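Local coordinates for putative uncharacterized protein (Enterococcus faecalis, PDB 4EC6) that is of unproven function but, as the VirB8-like C-terminal domain of a conjugative-plasmid TraM protein, probably serves type IV secretion in DNA transfer, at residues F64-F69 with K135-E139; Y68-E72 with W95-T101. One frame throughout, in Å; residues are numbered along the deposited sequence.

From the N terminus, helix 54-68 comes first. Its last turn enters contact 1, and its final residue, Y68, also enters contact 2. Contact 1 sets this turn on strand 131-142, far along the chain, and so closes a long loop that holds helix 75-82 and the strands 101-112 and 117-126. Contact 2 starts from the same place, where the chain leaves the helix, and joins 68-72 to 95-101. It closes a much shorter loop around helix 75-82. That loop is nested within the one closed by contact 1. Y68 and F69 belong to both. Together the contacts tie the helix end to the sheet and to the segment that leads into strand 101-112.

Contact 1 (F64-F69 with K135-E139); sequences FLTYYF and KITFE
F64 and F138 meet because their first torsions bring the edge of F64 over one face of F138. F64 carries CG anti to its N (chi1 169°), while F138 holds CG between its own N and carbonyl carbon (chi1 59°). The setting is the helix-on-sheet core of an NTF2-like domain, as in VirB8 proteins. The end of helix 54-68 lies across strand 131-142, and the axes of the short segments 64-68 and 135-139 come within 12.2 Å.

The two rings form an edge-to-face pair, with centroids 5.1 Å apart and planes at 59°. F64 CD2 comes closest, 3.7 Å from F138 CZ, and F64 CE2 sits over the centre of the ring. On the helix side, Y68 CB rests against a face of F64, toward its rim.

I136 is the other main strand residue here. Its CD1 methyl touches L65, Y68 and F69. L65 CD2 is 3.7 Å from I136 CD1, and the two side chains run past each other in opposite senses. The Y68 ring comes in obliquely through CE2.

All six touching side chains are buried, and the contact between them is wholly apolar. V105 of strand 101-112 and Y121 and L123 of strand 117-126 continue the core around L65 and F69. V149 and P153 of strand 147-157 touch F64. At the helix end, I136 CD1 meets the edge of the F69 ring, 3.7 Å from CE2.

Contact 2 (Y68-E72 with W95-T101); sequences YFSQE and WKALGKT
Y68 and W95 form the aromatic part of this contact between two loop segments. The edge of Y68 is turned toward the face of the W95 six-membered ring in an offset edge-to-face pair, with planes at 82°. Y68 CE1 lies 3.9 Å from W95 CE3. P153 of strand 147-157 touches both side chains.

Apolar packing adds L98. Its CD1 methyl sits 3.8 Å from Y68 CE2 and also reaches F69 CE1.

The A97 methyl lies against the carbonyl oxygens of S70, Q71 and E72, with CB 3.2 Å from E72 O.

One direct hydrogen bond joins the segments. T101 OG1 donates to Q71 OE1 at 2.9 Å, tilted 32° from the carbonyl plane. The Q71 chain, extended beyond CG (chi2 -173°), carries OE1 to T101 OG1. Within 68-72, S70 OG accepts from E72 N in an ST turn.

Water bridges the backbones. Water 1 accepts from L98 N at 2.9 Å and lies within donating distance of Y68 O and S70 O. Water 3 accepts from A97 N and donates to E72 O.

The apolar contacts of Y68 and F69 lie on the buried side; one side-chain hydrogen bond and waters link the segments without strand pairing.

Contact 1 (F64-F69 with K135-E139)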
ATOM      1  N   PHE A  64     -11.955   7.098   2.226  1.00  9.71           N
ATOM      2  CA  PHE A  64     -12.343   8.282   2.976  1.00  9.40           C
ATOM      3  C   PHE A  64     -11.291   9.387   2.892  1.00  9.63           C
ATOM      4  O   PHE A  64     -11.672  10.534   2.690  1.00  9.59           O
ATOM      5  CB  PHE A  64     -12.652   7.941   4.442  1.00  8.87           C
ATOM      6  CG  PHE A  64     -12.808   9.152   5.353  1.00  8.43           C
ATOM      7  CD1 PHE A  64     -13.927   9.967   5.276  1.00  8.14           C
ATOM      8  CD2 PHE A  64     -11.843   9.439   6.321  1.00  8.26           C
ATOM      9  CE1 PHE A  64     -14.082  11.046   6.128  1.00  8.00           C
ATOM     10  CE2 PHE A  64     -11.980  10.523   7.151  1.00  8.21           C
ATOM     11  CZ  PHE A  64     -13.110  11.329   7.059  1.00  8.13           C
ATOM     12  N   LEU A  65     -10.006   9.080   3.068  1.00  9.57           N
ATOM     13  CA  LEU A  65      -8.992  10.159   3.043  1.00 10.41           C
ATOM     14  C   LEU A  65      -8.921  10.942   1.709  1.00 11.59           C
ATOM     15  O   LEU A  65      -8.682  12.144   1.669  1.00 11.61           O
ATOM     16  CB  LEU A  65      -7.615   9.633   3.438  1.00  9.80           C
ATOM     17  CG  LEU A  65      -7.472   9.351   4.925  1.00  9.82           C
ATOM     18  CD1 LEU A  65      -6.222   8.559   5.266  1.00 10.04           C
ATOM     19  CD2 LEU A  65      -7.436  10.665   5.651  1.00  9.68           C
ATOM     20  N   THR A  66      -9.131  10.227   0.613  1.00 13.21           N
ATOM     21  CA  THR A  66      -9.244  10.808  -0.676  1.00 14.31           C
ATOM     22  C   THR A  66     -10.341  11.892  -0.713  1.00 15.23           C
ATOM     23  O   THR A  66     -10.126  12.959  -1.247  1.00 17.07           O
ATOM     24  CB  THR A  66      -9.529   9.665  -1.632  1.00 16.10           C
ATOM     25  OG1 THR A  66      -8.318   8.889  -1.771  1.00 18.24           O
ATOM     26  CG2 THR A  66      -9.937  10.171  -2.957  1.00 17.07           C
ATOM     27  N   TYR A  67     -11.510  11.651  -0.138  1.00 14.71           N
ATOM     28  CA  TYR A  67     -12.550  12.655  -0.142  1.00 14.41           C
ATOM     29  C   TYR A  67     -12.339  13.731   0.954  1.00 13.55           C
ATOM     30  O   TYR A  67     -12.541  14.913   0.757  1.00 14.63           O
ATOM     31  CB  TYR A  67     -13.919  11.968  -0.075  1.00 15.48           C
ATOM     32  CG  TYR A  67     -14.204  11.268  -1.349  1.00 17.44           C
ATOM     33  CD1 TYR A  67     -14.477  12.010  -2.541  1.00 19.09           C
ATOM     34  CD2 TYR A  67     -14.136   9.884  -1.441  1.00 19.08           C
ATOM     35  CE1 TYR A  67     -14.704  11.386  -3.766  1.00 18.41           C
ATOM     36  CE2 TYR A  67     -14.353   9.241  -2.676  1.00 20.13           C
ATOM     37  CZ  TYR A  67     -14.634  10.009  -3.814  1.00 19.83           C
ATOM     38  OH  TYR A  67     -14.868   9.400  -4.994  1.00 22.73           O
ATOM     39  N   TYR A  68     -11.878  13.317   2.099  1.00 12.57           N
ATOM     40  CA  TYR A  68     -11.600  14.215   3.161  1.00 12.18           C
ATOM     41  C   TYR A  68     -10.524  15.188   2.768  1.00 12.93           C
ATOM     42  O   TYR A  68     -10.602  16.336   3.128  1.00 12.49           O
ATOM     43  CB  TYR A  68     -11.157  13.415   4.380  1.00 11.32           C
ATOM     44  CG  TYR A  68     -10.994  14.253   5.609  1.00 10.29           C
ATOM     45  CD1 TYR A  68     -12.121  14.856   6.229  1.00  9.67           C
ATOM     46  CD2 TYR A  68      -9.734  14.425   6.180  1.00  9.27           C
ATOM     47  CE1 TYR A  68     -11.965  15.636   7.362  1.00  9.12           C
ATOM     48  CE2 TYR A  68      -9.569  15.208   7.307  1.00  9.01           C
ATOM     49  CZ  TYR A  68     -10.668  15.799   7.875  1.00  9.14           C
ATOM     50  OH  TYR A  68     -10.461  16.511   8.977  1.00  9.16           O
ATOM     51  N   PHE A  69      -9.525  14.744   2.005  1.00 13.83           N
ATOM     52  CA  PHE A  69      -8.464  15.674   1.591  1.00 14.99           C
ATOM     53  C   PHE A  69      -8.730  16.345   0.231  1.00 16.18           C
ATOM     54  O   PHE A  69      -7.860  17.022  -0.306  1.00 15.62           O
ATOM     55  CB  PHE A  69      -7.065  15.031   1.642  1.00 13.78           C
ATOM     56  CG  PHE A  69      -6.444  15.074   3.005  1.00 13.51           C
ATOM     57  CD1 PHE A  69      -5.608  16.139   3.382  1.00 13.78           C
ATOM     58  CD2 PHE A  69      -6.698  14.073   3.920  1.00 12.63           C
ATOM     59  CE1 PHE A  69      -5.046  16.187   4.647  1.00 12.92           C
ATOM     60  CE2 PHE A  69      -6.162  14.131   5.190  1.00 12.53           C
ATOM     61  CZ  PHE A  69      -5.350  15.182   5.555  1.00 12.92           C
ATOM     62  N   LYS A 135       0.501  12.716  10.934  1.00 19.94           N
ATOM     63  CA  LYS A 135      -0.355  11.609  11.305  1.00 17.79           C
ATOM     64  C   LYS A 135      -1.830  12.055  11.407  1.00 15.83           C
ATOM     65  O   LYS A 135      -2.132  13.170  11.825  1.00 14.55           O
ATOM     66  CB  LYS A 135       0.112  10.987  12.600  1.00 18.15           C
ATOM     67  CG  LYS A 135      -0.928  10.101  13.214  1.00 19.84           C
ATOM     68  CD  LYS A 135      -0.248   8.981  13.948  1.00 23.20           C
ATOM     69  CE  LYS A 135       0.094   9.358  15.366  1.00 24.57           C
ATOM     70  NZ  LYS A 135       1.025   8.289  15.868  1.00 26.67           N
ATOM     71  N   ILE A 136      -2.717  11.186  10.952  1.00 14.15           N
ATOM     72  CA  ILE A 136      -4.135  11.400  11.045  1.00 13.67           C
ATOM     73  C   ILE A 136      -4.780  10.196  11.748  1.00 14.31           C
ATOM     74  O   ILE A 136      -4.474   9.055  11.432  1.00 12.54           O
ATOM     75  CB  ILE A 136      -4.753  11.658   9.662  1.00 12.59           C
ATOM     76  CG1 ILE A 136      -6.119  12.270   9.858  1.00 11.90           C
ATOM     77  CG2 ILE A 136      -4.798  10.398   8.797  1.00 12.36           C
ATOM     78  CD1 ILE A 136      -6.702  12.814   8.590  1.00 11.64           C
ATOM     79  N   THR A 137      -5.643  10.510  12.719  1.00 15.61           N
ATOM     80  CA  THR A 137      -6.348   9.567  13.563  1.00 16.04           C
ATOM     81  C   THR A 137      -7.872   9.860  13.453  1.00 15.71           C
ATOM     82  O   THR A 137      -8.309  11.003  13.400  1.00 15.90           O
ATOM     83  CB  THR A 137      -5.876   9.774  15.005  1.00 17.91           C
ATOM     84  OG1 THR A 137      -4.463   9.874  14.978  1.00 21.56           O
ATOM     85  CG2 THR A 137      -6.229   8.614  15.921  1.00 17.89           C
ATOM     86  N   PHE A 138      -8.669   8.815  13.367  1.00 14.42           N
ATOM     87  CA  PHE A 138     -10.107   8.929  13.413  1.00 13.65           C
ATOM     88  C   PHE A 138     -10.707   7.560  13.756  1.00 14.94           C
ATOM     89  O   PHE A 138     -10.059   6.531  13.605  1.00 14.70           O
ATOM     90  CB  PHE A 138     -10.657   9.489  12.117  1.00 11.85           C
ATOM     91  CG  PHE A 138     -10.337   8.684  10.890  1.00 10.88           C
ATOM     92  CD1 PHE A 138     -11.226   7.701  10.430  1.00 10.58           C
ATOM     93  CD2 PHE A 138      -9.192   8.954  10.125  1.00 10.26           C
ATOM     94  CE1 PHE A 138     -10.957   6.983   9.275  1.00 10.39           C
ATOM     95  CE2 PHE A 138      -8.933   8.227   8.950  1.00 10.39           C
ATOM     96  CZ  PHE A 138      -9.804   7.244   8.523  1.00 10.01           C
ATOM     97  N   GLU A 139     -11.930   7.531  14.240  1.00 17.39           N
ATOM     98  CA  GLU A 139     -12.562   6.224  14.511  1.00 19.94           C
ATOM     99  C   GLU A 139     -13.524   5.755  13.430  1.00 19.28           C
ATOM    100  O   GLU A 139     -14.008   6.535  12.643  1.00 19.59           O
ATOM    101  CB  GLU A 139     -13.181   6.215  15.887  1.00 20.31           C
ATOM    102  CG  GLU A 139     -12.133   6.623  16.868  1.00 22.52           C
ATOM    103  CD  GLU A 139     -12.680   6.798  18.258  1.00 28.26           C
ATOM    104  OE1 GLU A 139     -13.786   6.238  18.551  1.00 30.43           O
ATOM    105  OE2 GLU A 139     -11.992   7.512  19.049  1.00 28.78           O
TER

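Contact 2 (Y68-E72 with W95-T101)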
ATOM      1  N   TYR A  68     -11.878  13.317   2.099  1.00 12.57           N
ATOM      2  CA  TYR A  68     -11.600  14.215   3.161  1.00 12.18           C
ATOM      3  C   TYR A  68     -10.524  15.188   2.768  1.00 12.93           C
ATOM      4  O   TYR A  68     -10.602  16.336   3.128  1.00 12.49           O
ATOM      5  CB  TYR A  68     -11.157  13.415   4.380  1.00 11.32           C
ATOM      6  CG  TYR A  68     -10.994  14.253   5.609  1.00 10.29           C
ATOM      7  CD1 TYR A  68     -12.121  14.856   6.229  1.00  9.67           C
ATOM      8  CD2 TYR A  68      -9.734  14.425   6.180  1.00  9.27           C
ATOM      9  CE1 TYR A  68     -11.965  15.636   7.362  1.00  9.12           C
ATOM     10  CE2 TYR A  68      -9.569  15.208   7.307  1.00  9.01           C
ATOM     11  CZ  TYR A  68     -10.668  15.799   7.875  1.00  9.14           C
ATOM     12  OH  TYR A  68     -10.461  16.511   8.977  1.00  9.16           O
ATOM     13  N   PHE A  69      -9.525  14.744   2.005  1.00 13.83           N
ATOM     14  CA  PHE A  69      -8.464  15.674   1.591  1.00 14.99           C
ATOM     15  C   PHE A  69      -8.730  16.345   0.231  1.00 16.18           C
ATOM     16  O   PHE A  69      -7.860  17.022  -0.306  1.00 15.62           O
ATOM     17  CB  PHE A  69      -7.065  15.031   1.642  1.00 13.78           C
ATOM     18  CG  PHE A  69      -6.444  15.074   3.005  1.00 13.51           C
ATOM     19  CD1 PHE A  69      -5.608  16.139   3.382  1.00 13.78           C
ATOM     20  CD2 PHE A  69      -6.698  14.073   3.920  1.00 12.63           C
ATOM     21  CE1 PHE A  69      -5.046  16.187   4.647  1.00 12.92           C
ATOM     22  CE2 PHE A  69      -6.162  14.131   5.190  1.00 12.53           C
ATOM     23  CZ  PHE A  69      -5.350  15.182   5.555  1.00 12.92           C
ATOM     24  N   SER A  70      -9.932  16.170  -0.306  1.00 17.34           N
ATOM     25  CA  SER A  70     -10.299  16.808  -1.532  1.00 18.55           C
ATOM     26  C   SER A  70     -10.166  18.325  -1.369  1.00 21.56           C
ATOM     27  O   SER A  70     -10.384  18.914  -0.284  1.00 19.74           O
ATOM     28  CB  SER A  70     -11.731  16.472  -1.870  1.00 19.31           C
ATOM     29  OG  SER A  70     -12.285  17.504  -2.691  1.00 20.39           O
ATOM     30  N   GLN A  71      -9.804  18.974  -2.455  1.00 24.04           N
ATOM     31  CA  GLN A  71      -9.684  20.409  -2.371  1.00 26.61           C
ATOM     32  C   GLN A  71     -10.858  21.243  -2.856  1.00 24.78           C
ATOM     33  O   GLN A  71     -10.777  22.453  -2.755  1.00 25.36           O
ATOM     34  CB  GLN A  71      -8.378  20.849  -2.972  1.00 30.74           C
ATOM     35  CG  GLN A  71      -7.293  20.551  -1.988  1.00 35.86           C
ATOM     36  CD  GLN A  71      -6.006  21.124  -2.449  1.00 40.96           C
ATOM     37  OE1 GLN A  71      -5.114  20.385  -2.865  1.00 49.54           O
ATOM     38  NE2 GLN A  71      -5.895  22.450  -2.408  1.00 42.76           N
ATOM     39  N   GLU A  72     -11.950  20.592  -3.278  1.00 23.27           N
ATOM     40  CA  GLU A  72     -13.257  21.206  -3.527  1.00 23.51           C
ATOM     41  C   GLU A  72     -13.622  22.420  -2.646  1.00 25.06           C
ATOM     42  O   GLU A  72     -13.830  22.333  -1.429  1.00 24.92           O
ATOM     43  CB  GLU A  72     -14.351  20.156  -3.478  1.00 23.99           C
ATOM     44  CG  GLU A  72     -15.737  20.698  -3.716  1.00 26.65           C
ATOM     45  CD  GLU A  72     -15.859  21.503  -5.007  1.00 30.23           C
ATOM     46  OE1 GLU A  72     -15.789  20.906  -6.093  1.00 32.68           O
ATOM     47  OE2 GLU A  72     -16.045  22.739  -4.947  1.00 30.17           O
ATOM     48  N   TRP A  95     -17.352  21.177   8.115  1.00 20.73           N
ATOM     49  CA  TRP A  95     -16.107  20.693   7.538  1.00 18.78           C
ATOM     50  C   TRP A  95     -15.916  21.407   6.245  1.00 19.03           C
ATOM     51  O   TRP A  95     -16.824  21.436   5.452  1.00 19.24           O
ATOM     52  CB  TRP A  95     -16.165  19.193   7.294  1.00 15.48           C
ATOM     53  CG  TRP A  95     -16.220  18.349   8.554  1.00 14.71           C
ATOM     54  CD1 TRP A  95     -16.487  18.763   9.857  1.00 14.17           C
ATOM     55  CD2 TRP A  95     -16.054  16.909   8.662  1.00 13.26           C
ATOM     56  NE1 TRP A  95     -16.453  17.718  10.704  1.00 12.92           N
ATOM     57  CE2 TRP A  95     -16.208  16.585  10.059  1.00 12.80           C
ATOM     58  CE3 TRP A  95     -15.797  15.883   7.759  1.00 13.35           C
ATOM     59  CZ2 TRP A  95     -16.119  15.293  10.525  1.00 12.81           C
ATOM     60  CZ3 TRP A  95     -15.703  14.578   8.247  1.00 12.46           C
ATOM     61  CH2 TRP A  95     -15.868  14.297   9.593  1.00 12.61           C
ATOM     62  N   LYS A  96     -14.742  21.980   6.023  1.00 19.80           N
ATOM     63  CA  LYS A  96     -14.394  22.553   4.725  1.00 21.25           C
ATOM     64  C   LYS A  96     -13.129  21.905   4.178  1.00 20.22           C
ATOM     65  O   LYS A  96     -12.371  21.260   4.918  1.00 18.03           O
ATOM     66  CB  LYS A  96     -14.155  24.061   4.852  1.00 24.84           C
ATOM     67  CG  LYS A  96     -15.377  24.877   5.221  1.00 30.40           C
ATOM     68  CD  LYS A  96     -14.953  26.161   5.927  1.00 36.92           C
ATOM     69  CE  LYS A  96     -16.054  26.640   6.888  1.00 45.12           C
ATOM     70  NZ  LYS A  96     -15.593  27.605   7.943  1.00 47.45           N
ATOM     71  N   ALA A  97     -12.883  22.111   2.882  1.00 20.12           N
ATOM     72  CA  ALA A  97     -11.634  21.689   2.264  1.00 19.66           C
ATOM     73  C   ALA A  97     -10.538  22.264   3.128  1.00 19.95           C
ATOM     74  O   ALA A  97     -10.662  23.379   3.607  1.00 21.61           O
ATOM     75  CB  ALA A  97     -11.534  22.201   0.842  1.00 19.62           C
ATOM     76  N   LEU A  98      -9.491  21.492   3.388  1.00 20.11           N
ATOM     77  CA  LEU A  98      -8.465  21.912   4.327  1.00 19.23           C
ATOM     78  C   LEU A  98      -7.324  22.656   3.645  1.00 20.24           C
ATOM     79  O   LEU A  98      -6.432  23.108   4.334  1.00 22.17           O
ATOM     80  CB  LEU A  98      -7.909  20.696   5.077  1.00 18.78           C
ATOM     81  CG  LEU A  98      -8.845  19.816   5.891  1.00 18.41           C
ATOM     82  CD1 LEU A  98      -8.089  18.615   6.416  1.00 18.83           C
ATOM     83  CD2 LEU A  98      -9.373  20.610   7.068  1.00 18.43           C
ATOM     84  N   GLY A  99      -7.346  22.777   2.316  1.00 21.17           N
ATOM     85  CA  GLY A  99      -6.272  23.448   1.570  1.00 25.23           C
ATOM     86  C   GLY A  99      -4.908  22.739   1.563  1.00 28.44           C
ATOM     87  O   GLY A  99      -3.865  23.380   1.415  1.00 32.00           O
ATOM     88  N   LYS A 100      -4.926  21.414   1.736  1.00 29.03           N
ATOM     89  CA  LYS A 100      -3.740  20.579   1.865  1.00 26.94           C
ATOM     90  C   LYS A 100      -3.799  19.499   0.817  1.00 26.54           C
ATOM     91  O   LYS A 100      -4.839  18.986   0.548  1.00 28.09           O
ATOM     92  CB  LYS A 100      -3.700  19.993   3.253  1.00 26.86           C
ATOM     93  CG  LYS A 100      -3.649  21.107   4.286  1.00 28.41           C
ATOM     94  CD  LYS A 100      -3.896  20.643   5.701  1.00 28.49           C
ATOM     95  CE  LYS A 100      -2.654  20.780   6.554  1.00 31.54           C
ATOM     96  NZ  LYS A 100      -3.070  21.033   7.956  1.00 29.08           N
ATOM     97  N   THR A 101      -2.671  19.206   0.197  1.00 26.11           N
ATOM     98  CA  THR A 101      -2.573  18.251  -0.879  1.00 24.78           C
ATOM     99  C   THR A 101      -1.942  16.943  -0.395  1.00 24.66           C
ATOM    100  O   THR A 101      -0.902  16.902   0.264  1.00 26.44           O
ATOM    101  CB  THR A 101      -1.693  18.826  -1.975  1.00 27.04           C
ATOM    102  OG1 THR A 101      -2.231  20.099  -2.370  1.00 27.43           O
ATOM    103  CG2 THR A 101      -1.602  17.861  -3.163  1.00 25.57           C
TER
HETATM  104  O   HOH W   1      -9.744  18.773   2.310  1.00 18.05           O
HETATM  105  O   HOH W   2      -7.185  19.579   1.697  1.00 28.99           O
HETATM  106  O   HOH W   3     -14.850  23.225   1.169  1.00 16.97           O